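Long-range contacts in terminal oxygenase component of carbazole 1,9a-dioxygenase (Nocardioides aromaticivorans, PDB 3GCF), which probably catalyses the 1,9a-dioxygenation of carbazole, passing electrons through a Rieske [2Fe-2S] cluster to a nonheme iron that activates oxygen: residues Cys75-Val80 and Trp97-Thr102; Lys58-Arg63 and Ile71-Ala76; Ala51-Gly56 and Val291-Thr296. One frame throughout, in Å; residues are numbered along the deposited sequence.

Contact 1: Cys75-Val80 and Trp97-Thr102. With FES (Fe2/s2 (inorganic) cluster), chain Q.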
loop_
_atom_site.group_PDB
_atom_site.type_symbol
_atom_site.label_atom_id
_atom_site.label_comp_id
_atom_site.label_asym_id
_atom_site.label_seq_id
_atom_site.Cartn_x
_atom_site.Cartn_y
_atom_site.Cartn_z
ATOM N N CYS A 75 -23.163 -5.484 -9.856
ATOM C CA CYS A 75 -24.093 -6.444 -10.430
ATOM C C CYS A 75 -24.533 -7.455 -9.372
ATOM O O CYS A 75 -23.753 -7.840 -8.499
ATOM C CB CYS A 75 -23.416 -7.167 -11.600
ATOM S SG CYS A 75 -24.485 -8.259 -12.560
ATOM N N ALA A 76 -25.785 -7.890 -9.455
ATOM C CA ALA A 76 -26.313 -8.862 -8.502
ATOM C C ALA A 76 -25.763 -10.266 -8.761
ATOM O O ALA A 76 -25.754 -11.109 -7.862
ATOM C CB ALA A 76 -27.840 -8.883 -8.577
ATOM N N HIS A 77 -25.307 -10.517 -9.985
ATOM C CA HIS A 77 -24.782 -11.832 -10.355
ATOM C C HIS A 77 -23.477 -12.170 -9.627
ATOM O O HIS A 77 -23.467 -12.980 -8.699
ATOM C CB HIS A 77 -24.563 -11.896 -11.868
ATOM C CG HIS A 77 -24.115 -13.237 -12.359
ATOM N ND1 HIS A 77 -23.411 -13.401 -13.535
ATOM C CD2 HIS A 77 -24.309 -14.481 -11.861
ATOM C CE1 HIS A 77 -23.193 -14.687 -13.739
ATOM N NE2 HIS A 77 -23.727 -15.365 -12.738
ATOM N N ARG A 78 -22.373 -11.555 -10.048
ATOM C CA ARG A 78 -21.091 -11.818 -9.406
ATOM C C ARG A 78 -20.440 -10.558 -8.826
ATOM O O ARG A 78 -19.218 -10.468 -8.713
ATOM C CB ARG A 78 -20.142 -12.521 -10.381
ATOM C CG ARG A 78 -20.685 -13.851 -10.905
ATOM C CD ARG A 78 -19.610 -14.627 -11.662
ATOM N NE ARG A 78 -18.502 -14.973 -10.776
ATOM C CZ ARG A 78 -18.114 -16.214 -10.504
ATOM N NH1 ARG A 78 -18.737 -17.250 -11.054
ATOM N NH2 ARG A 78 -17.110 -16.418 -9.661
ATOM N N GLY A 79 -21.276 -9.585 -8.479
ATOM C CA GLY A 79 -20.812 -8.361 -7.851
ATOM C C GLY A 79 -19.895 -7.384 -8.559
ATOM O O GLY A 79 -19.404 -6.460 -7.915
ATOM N N VAL A 80 -19.655 -7.545 -9.855
ATOM C CA VAL A 80 -18.770 -6.604 -10.533
ATOM C C VAL A 80 -19.408 -5.230 -10.720
ATOM O O VAL A 80 -20.630 -5.100 -10.807
ATOM C CB VAL A 80 -18.326 -7.112 -11.931
ATOM C CG1 VAL A 80 -17.632 -8.462 -11.805
ATOM C CG2 VAL A 80 -19.525 -7.190 -12.868
ATOM N N TRP A 97 -21.559 -5.667 -18.297
ATOM C CA TRP A 97 -20.595 -6.038 -19.324
ATOM C C TRP A 97 -20.149 -7.501 -19.258
ATOM O O TRP A 97 -19.566 -8.010 -20.212
ATOM C CB TRP A 97 -19.338 -5.170 -19.199
ATOM C CG TRP A 97 -18.727 -5.220 -17.813
ATOM C CD1 TRP A 97 -18.970 -4.361 -16.776
ATOM C CD2 TRP A 97 -17.821 -6.212 -17.301
ATOM N NE1 TRP A 97 -18.274 -4.755 -15.653
ATOM C CE2 TRP A 97 -17.562 -5.887 -15.948
ATOM C CE3 TRP A 97 -17.205 -7.346 -17.854
ATOM C CZ2 TRP A 97 -16.713 -6.657 -15.138
ATOM C CZ3 TRP A 97 -16.364 -8.111 -17.049
ATOM C CH2 TRP A 97 -16.126 -7.763 -15.706
ATOM N N TYR A 98 -20.411 -8.173 -18.143
ATOM C CA TYR A 98 -19.949 -9.550 -17.981
ATOM C C TYR A 98 -20.830 -10.643 -18.596
ATOM O O TYR A 98 -20.371 -11.364 -19.481
ATOM C CB TYR A 98 -19.695 -9.826 -16.493
ATOM C CG TYR A 98 -18.625 -10.864 -16.214
ATOM C CD1 TYR A 98 -17.762 -11.305 -17.223
ATOM C CD2 TYR A 98 -18.485 -11.420 -14.943
ATOM C CE1 TYR A 98 -16.792 -12.279 -16.968
ATOM C CE2 TYR A 98 -17.522 -12.391 -14.680
ATOM C CZ TYR A 98 -16.681 -12.819 -15.697
ATOM O OH TYR A 98 -15.743 -13.798 -15.439
ATOM N N HIS A 99 -22.074 -10.780 -18.135
ATOM C CA HIS A 99 -22.979 -11.794 -18.685
ATOM C C HIS A 99 -24.264 -11.172 -19.236
ATOM O O HIS A 99 -25.241 -11.877 -19.497
ATOM C CB HIS A 99 -23.365 -12.844 -17.632
ATOM C CG HIS A 99 -22.199 -13.476 -16.938
ATOM N ND1 HIS A 99 -21.606 -12.919 -15.827
ATOM C CD2 HIS A 99 -21.521 -14.620 -17.195
ATOM C CE1 HIS A 99 -20.612 -13.694 -15.428
ATOM N NE2 HIS A 99 -20.539 -14.732 -16.241
ATOM N N GLY A 100 -24.272 -9.850 -19.386
ATOM C CA GLY A 100 -25.446 -9.183 -19.927
ATOM C C GLY A 100 -26.675 -8.992 -19.048
ATOM O O GLY A 100 -27.741 -8.650 -19.559
ATOM N N TRP A 101 -26.572 -9.216 -17.743
ATOM C CA TRP A 101 -27.744 -8.996 -16.899
ATOM C C TRP A 101 -28.123 -7.525 -17.078
ATOM O O TRP A 101 -27.272 -6.640 -16.977
ATOM C CB TRP A 101 -27.426 -9.308 -15.436
ATOM C CG TRP A 101 -27.409 -10.783 -15.130
ATOM C CD1 TRP A 101 -27.052 -11.798 -15.979
ATOM C CD2 TRP A 101 -27.702 -11.401 -13.869
ATOM N NE1 TRP A 101 -27.101 -13.006 -15.323
ATOM C CE2 TRP A 101 -27.497 -12.792 -14.027
ATOM C CE3 TRP A 101 -28.114 -10.914 -12.618
ATOM C CZ2 TRP A 101 -27.690 -13.703 -12.980
ATOM C CZ3 TRP A 101 -28.306 -11.820 -11.578
ATOM C CH2 TRP A 101 -28.092 -13.201 -11.768
ATOM N N THR A 102 -29.398 -7.272 -17.354
ATOM C CA THR A 102 -29.878 -5.918 -17.606
ATOM C C THR A 102 -30.907 -5.464 -16.580
ATOM O O THR A 102 -31.862 -6.180 -16.270
ATOM C CB THR A 102 -30.462 -5.844 -19.028
ATOM O OG1 THR A 102 -29.475 -6.318 -19.952
ATOM C CG2 THR A 102 -30.840 -4.417 -19.398
HETATM FE FE1 FES Q . -22.971 -9.012 -14.145
HETATM FE FE2 FES Q . -22.646 -11.671 -14.502
HETATM S S1 FES Q . -24.085 -10.370 -15.544
HETATM S S2 FES Q . -21.530 -10.276 -13.037
#
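Trp97 meets Val80 through its six-membered ring: CZ2 lies 3.6 Å from Val80 CB, and the valine comes in obliquely. Val80 CG2 also touches S2 of the cluster, so the valine lies between the indole and the sulfide. Next along the chain, Tyr98 turns the edge of its ring to S2, with CD2 3.8 Å from the sulfide, while Arg78 CD approaches the same ring obliquely. Tyr98 OH is hydrogen-bonded to Asn183 of the second subunit.

His99 brings ND1 to FE2 at 2.1 Å, and His77 ND1 binds the same iron. The two ND1 atoms are close because they share this metal, and the edge of the His77 ring is turned to the face of His99, the planes 74° apart. With Cys75 SG at 2.3 Å from FE1 and Cys96 on that iron too, the ligation is that of a Rieske centre: two cysteines on one iron, two histidines on the other, supplied by two cluster-binding loops. His99 NE2 reaches Asp186 of the second subunit and His77 NE2 reaches Asp363 there, consistent with electron transfer across the subunit boundary, as in other Rieske oxygenases.

Trp101 lays its indole over His77. The planes are 15° apart in an offset stack with centroids separated by 4.6 Å, and His77 CB stands 3.5 Å straight above the centroid of the six-membered ring. CG of His77 is anti to the backbone N (chi1 -176°), which carries the imidazole along the indole toward FE2, while Arg78 CG covers its opposite face. An alanine in place of Trp101 would probably strip one face of His77 of its packing and uncover S1, which otherwise lies over the indole, 3.3 Å from Trp101 CD1. Cys75 SG approaches the five-membered ring obliquely, a sulfur-aromatic contact.

Contact 2: Lys58-Arg63 and Ile71-Ala76. With FES (Fe2/s2 (inorganic) cluster), chain Q.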
loop_
_atom_site.group_PDB
_atom_site.type_symbol
_atom_site.label_atom_id
_atom_site.label_comp_id
_atom_site.label_asym_id
_atom_site.label_seq_id
_atom_site.Cartn_x
_atom_site.Cartn_y
_atom_site.Cartn_z
ATOM N N LYS A 58 -20.806 2.360 -3.738
ATOM C CA LYS A 58 -20.428 2.671 -5.110
ATOM C C LYS A 58 -21.730 2.883 -5.874
ATOM O O LYS A 58 -22.599 2.012 -5.906
ATOM C CB LYS A 58 -19.615 1.524 -5.720
ATOM C CG LYS A 58 -18.224 1.365 -5.109
ATOM C CD LYS A 58 -17.470 0.186 -5.706
ATOM C CE LYS A 58 -17.123 0.401 -7.181
ATOM N NZ LYS A 58 -16.122 1.495 -7.391
ATOM N N VAL A 59 -21.871 4.059 -6.468
ATOM C CA VAL A 59 -23.075 4.398 -7.199
ATOM C C VAL A 59 -22.752 4.734 -8.643
ATOM O O VAL A 59 -21.717 5.331 -8.930
ATOM C CB VAL A 59 -23.774 5.621 -6.556
ATOM C CG1 VAL A 59 -25.080 5.919 -7.281
ATOM C CG2 VAL A 59 -24.014 5.362 -5.068
ATOM N N LEU A 60 -23.644 4.351 -9.547
ATOM C CA LEU A 60 -23.462 4.638 -10.960
ATOM C C LEU A 60 -24.525 5.642 -11.384
ATOM O O LEU A 60 -25.722 5.412 -11.187
ATOM C CB LEU A 60 -23.606 3.359 -11.790
ATOM C CG LEU A 60 -23.418 3.515 -13.301
ATOM C CD1 LEU A 60 -21.957 3.814 -13.602
ATOM C CD2 LEU A 60 -23.854 2.235 -14.016
ATOM N N LEU A 61 -24.093 6.758 -11.960
ATOM C CA LEU A 61 -25.030 7.774 -12.415
ATOM C C LEU A 61 -25.079 7.817 -13.933
ATOM O O LEU A 61 -24.075 7.582 -14.597
ATOM C CB LEU A 61 -24.616 9.161 -11.912
ATOM C CG LEU A 61 -24.397 9.399 -10.415
ATOM C CD1 LEU A 61 -23.867 10.811 -10.216
ATOM C CD2 LEU A 61 -25.695 9.197 -9.650
ATOM N N THR A 62 -26.249 8.123 -14.476
ATOM C CA THR A 62 -26.405 8.253 -15.916
ATOM C C THR A 62 -27.631 9.115 -16.179
ATOM O O THR A 62 -28.411 9.387 -15.262
ATOM C CB THR A 62 -26.598 6.882 -16.602
ATOM O OG1 THR A 62 -26.608 7.064 -18.021
ATOM C CG2 THR A 62 -27.914 6.242 -16.179
ATOM N N ARG A 63 -27.783 9.581 -17.414
ATOM C CA ARG A 63 -28.958 10.367 -17.771
ATOM C C ARG A 63 -29.736 9.529 -18.787
ATOM O O ARG A 63 -29.222 9.193 -19.859
ATOM C CB ARG A 63 -28.570 11.715 -18.383
ATOM C CG ARG A 63 -29.766 12.634 -18.652
ATOM C CD ARG A 63 -29.346 13.932 -19.341
ATOM N NE ARG A 63 -28.447 14.740 -18.515
ATOM C CZ ARG A 63 -28.825 15.436 -17.442
ATOM N NH1 ARG A 63 -30.096 15.434 -17.057
ATOM N NH2 ARG A 63 -27.927 16.121 -16.743
ATOM N N ILE A 71 -28.064 4.160 -9.651
ATOM C CA ILE A 71 -28.227 2.743 -9.359
ATOM C C ILE A 71 -26.938 2.206 -8.737
ATOM O O ILE A 71 -25.861 2.751 -8.964
ATOM C CB ILE A 71 -28.573 1.952 -10.656
ATOM C CG1 ILE A 71 -28.850 0.485 -10.321
ATOM C CG2 ILE A 71 -27.429 2.054 -11.667
ATOM C CD1 ILE A 71 -29.652 -0.239 -11.399
ATOM N N ALA A 72 -27.050 1.154 -7.937
ATOM C CA ALA A 72 -25.878 0.576 -7.298
ATOM C C ALA A 72 -24.885 0.122 -8.370
ATOM O O ALA A 72 -25.265 -0.540 -9.344
ATOM C CB ALA A 72 -26.286 -0.597 -6.419
ATOM N N ASP A 73 -23.621 0.490 -8.188
ATOM C CA ASP A 73 -22.572 0.131 -9.136
ATOM C C ASP A 73 -21.994 -1.241 -8.785
ATOM O O ASP A 73 -20.804 -1.385 -8.496
ATOM C CB ASP A 73 -21.477 1.201 -9.119
ATOM C CG ASP A 73 -20.454 1.009 -10.216
ATOM O OD1 ASP A 73 -20.752 0.307 -11.206
ATOM O OD2 ASP A 73 -19.351 1.576 -10.099
ATOM N N GLY A 74 -22.868 -2.243 -8.811
ATOM C CA GLY A 74 -22.486 -3.606 -8.494
ATOM C C GLY A 74 -23.561 -4.544 -9.007
ATOM O O GLY A 74 -24.733 -4.417 -8.651
ATOM N N CYS A 75 -23.163 -5.484 -9.856
ATOM C CA CYS A 75 -24.093 -6.444 -10.430
ATOM C C CYS A 75 -24.533 -7.455 -9.372
ATOM O O CYS A 75 -23.753 -7.840 -8.499
ATOM C CB CYS A 75 -23.416 -7.167 -11.600
ATOM S SG CYS A 75 -24.485 -8.259 -12.560
ATOM N N ALA A 76 -25.785 -7.890 -9.455
ATOM C CA ALA A 76 -26.313 -8.862 -8.502
ATOM C C ALA A 76 -25.763 -10.266 -8.761
ATOM O O ALA A 76 -25.754 -11.109 -7.862
ATOM C CB ALA A 76 -27.840 -8.883 -8.577
HETATM FE FE1 FES Q . -22.971 -9.012 -14.145
HETATM FE FE2 FES Q . -22.646 -11.671 -14.502
HETATM S S1 FES Q . -24.085 -10.370 -15.544
HETATM S S2 FES Q . -21.530 -10.276 -13.037
HETATM O O HOH W 1 -19.110 3.741 -8.593
#
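Asp73 packs against Lys58 by way of its CB, which sits 3.5 Å from Lys58 O, and has more surface buried by this contact than any other residue in the two segments. Its backbone N donates to the same carbonyl at 2.9 Å, in a straight bond (170° at the hydrogen). CG is anti to the backbone N (chi1 -172°), and this turns the carboxylate across the run of the strand toward the end of the bent lysine chain, OD2 near CE. There OD2 lies 4.2 Å from Lys58 NZ, too far for a salt bridge although the charges are opposite and would be expected to attract. The firmer partner of OD2 is Ser83 OG. A water 2.6 Å from OD2 also lies within hydrogen-bonding distance of Val59 O, linking the carboxylate to the strand.

Leu60 and Ile71 form an antiparallel hydrogen-bonded pair and turn their side chains to the same face of the sheet. Leu60 N reaches Ile71 O at 2.8 Å, and Ile71 N returns a bond to Leu60 O at 3.1 Å. On the shared face Leu60 CB meets Ile71 CG2 at 4.0 Å. The outer end of Ile71 leads away toward Tyr103 and Ile127, whereas Leu60 also packs on Phe49 of the adjoining strand. Val59 and Ala72, the neighbouring non-hydrogen-bonded pair, have diverging side chains.

The pairing stops at Asp73, where an inverse gamma turn, marked by a weak bond from Gly74 N to Ala72 O, bends the chain out of the strand. This is a beta hairpin of the Rieske domain, strands 57-64 and 67-72, whose second strand runs directly into the cluster-binding loop at Cys75.

Contact 3: Ala51-Gly56 and Val291-Thr296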
loop_
_atom_site.group_PDB
_atom_site.type_symbol
_atom_site.label_atom_id
_atom_site.label_comp_id
_atom_site.label_asym_id
_atom_site.label_seq_id
_atom_site.Cartn_x
_atom_site.Cartn_y
_atom_site.Cartn_z
ATOM N N ALA A 51 -19.305 7.441 -12.359
ATOM C CA ALA A 51 -19.269 6.591 -11.183
ATOM C C ALA A 51 -18.839 7.388 -9.958
ATOM O O ALA A 51 -17.874 8.148 -10.011
ATOM C CB ALA A 51 -18.312 5.418 -11.414
ATOM N N VAL A 52 -19.563 7.216 -8.859
ATOM C CA VAL A 52 -19.231 7.909 -7.626
ATOM C C VAL A 52 -19.312 6.939 -6.451
ATOM O O VAL A 52 -19.950 5.889 -6.538
ATOM C CB VAL A 52 -20.194 9.106 -7.348
ATOM C CG1 VAL A 52 -20.179 10.078 -8.520
ATOM C CG2 VAL A 52 -21.604 8.596 -7.082
ATOM N N THR A 53 -18.642 7.291 -5.361
ATOM C CA THR A 53 -18.656 6.480 -4.156
ATOM C C THR A 53 -19.122 7.421 -3.062
ATOM O O THR A 53 -18.502 8.458 -2.819
ATOM C CB THR A 53 -17.251 5.932 -3.816
ATOM O OG1 THR A 53 -16.793 5.107 -4.891
ATOM C CG2 THR A 53 -17.294 5.090 -2.546
ATOM N N MET A 54 -20.223 7.066 -2.413
ATOM C CA MET A 54 -20.774 7.909 -1.366
ATOM C C MET A 54 -21.041 7.109 -0.107
ATOM O O MET A 54 -21.732 6.092 -0.147
ATOM C CB MET A 54 -22.076 8.549 -1.850
ATOM C CG MET A 54 -21.911 9.422 -3.086
ATOM S SD MET A 54 -23.492 9.932 -3.792
ATOM C CE MET A 54 -24.096 11.038 -2.498
ATOM N N LEU A 55 -20.488 7.575 1.008
ATOM C CA LEU A 55 -20.670 6.912 2.287
ATOM C C LEU A 55 -20.435 5.406 2.179
ATOM O O LEU A 55 -21.217 4.606 2.694
ATOM C CB LEU A 55 -22.079 7.196 2.827
ATOM C CG LEU A 55 -22.367 8.635 3.283
ATOM C CD1 LEU A 55 -22.540 9.559 2.086
ATOM C CD2 LEU A 55 -23.625 8.649 4.131
ATOM N N GLY A 56 -19.352 5.036 1.501
ATOM C CA GLY A 56 -18.998 3.636 1.332
ATOM C C GLY A 56 -19.707 2.906 0.199
ATOM O O GLY A 56 -19.328 1.790 -0.149
ATOM N N VAL A 291 -18.721 15.150 1.445
ATOM C CA VAL A 291 -19.343 13.836 1.393
ATOM C C VAL A 291 -18.349 12.703 1.581
ATOM O O VAL A 291 -17.383 12.576 0.834
ATOM C CB VAL A 291 -20.094 13.646 0.058
ATOM C CG1 VAL A 291 -20.981 12.401 0.120
ATOM C CG2 VAL A 291 -20.931 14.888 -0.240
ATOM N N PRO A 292 -18.573 11.860 2.593
ATOM C CA PRO A 292 -17.661 10.742 2.843
ATOM C C PRO A 292 -17.578 9.808 1.632
ATOM O O PRO A 292 -18.587 9.521 0.990
ATOM C CB PRO A 292 -18.290 10.036 4.051
ATOM C CG PRO A 292 -19.123 11.101 4.699
ATOM C CD PRO A 292 -19.710 11.831 3.529
ATOM N N ILE A 293 -16.367 9.366 1.313
ATOM C CA ILE A 293 -16.156 8.428 0.221
ATOM C C ILE A 293 -15.926 7.107 0.943
ATOM O O ILE A 293 -16.607 6.114 0.692
ATOM C CB ILE A 293 -14.919 8.796 -0.613
ATOM C CG1 ILE A 293 -15.219 10.046 -1.447
ATOM C CG2 ILE A 293 -14.520 7.624 -1.508
ATOM C CD1 ILE A 293 -14.016 10.622 -2.164
ATOM N N SER A 294 -14.972 7.125 1.865
ATOM C CA SER A 294 -14.641 5.967 2.680
ATOM C C SER A 294 -14.409 6.498 4.091
ATOM O O SER A 294 -14.760 7.637 4.398
ATOM C CB SER A 294 -13.374 5.282 2.164
ATOM O OG SER A 294 -12.251 6.137 2.291
ATOM N N GLU A 295 -13.820 5.682 4.950
ATOM C CA GLU A 295 -13.563 6.111 6.314
ATOM C C GLU A 295 -12.433 7.138 6.376
ATOM O O GLU A 295 -12.326 7.893 7.344
ATOM C CB GLU A 295 -13.211 4.901 7.194
ATOM C CG GLU A 295 -14.384 3.963 7.500
ATOM C CD GLU A 295 -14.681 2.950 6.387
ATOM O OE1 GLU A 295 -14.087 3.040 5.281
ATOM O OE2 GLU A 295 -15.525 2.055 6.627
ATOM N N THR A 296 -11.604 7.180 5.338
ATOM C CA THR A 296 -10.463 8.094 5.317
ATOM C C THR A 296 -10.445 9.076 4.148
ATOM O O THR A 296 -9.438 9.751 3.919
ATOM C CB THR A 296 -9.137 7.300 5.275
ATOM O OG1 THR A 296 -9.004 6.665 3.995
ATOM C CG2 THR A 296 -9.118 6.224 6.358
HETATM O O HOH W 2 -18.607 11.062 -1.844
#
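The peptide carbonyls of Pro292 and Ile293 each take an N-H from above their plane, from Leu55 and Gly56. Leu55 N lies 2.7 Å from Pro292 O, and Gly56 N lies 3.1 Å from Ile293 O; both donors stand 43° out of the carbonyl plane. The second bond is the more bent, 139° at the hydrogen. Leu55 and Gly56 are the two-residue turn of the beta hairpin of strands 49-54 and 57-64, with positive phi at both positions, and they dock on the end of strand 285-292. The contact therefore joins the Rieske part of the chain to the sheet of the ring-hydroxylase part, 235 residues further on.

Leu55 lies side by side with the Pro292 ring and points the same way, its CD1 3.9 Å from Pro292 CD. The same methyl meets Val291 CG1 at 3.8 Å, with the two side chains crossing at about a right angle. His36 and Ile143 of the Rieske sheet also pack on Leu55.

On the strand before the turn, Thr53 has OG1 beside the backbone N (chi1 -61°), which leaves CG2 anti to that N and turned to Ile293, 3.9 Å from Ile293 CG2 and 3.5 Å from Ile293 O. Met54 CA makes a CA-H...O contact with Pro292 O. A water lies 2.8 Å from Thr53 O and 3.2 Å from Pro292 O.

How the contacts relate
Along the chain, contacts 1 and 2 are nested inside the long loop closed by contact 3. Contacts 1 and 2 have centres 11 Å apart and share Cys75 and Ala76, the chain passing from the end of strand 67-72 straight into the cluster loop. Contacts 2 and 3, centres 14 Å apart, meet through adjoining strands 49-54 and 57-64 of one antiparallel sheet, where Val59 N is 2.7 Å from Val52 O, a probable hydrogen bond. Contacts 1 and 3 do not touch, their nearest atoms being about 11 Å apart. The Rieske sheet thus lies between the cluster and the docking point on the ring-hydroxylase part.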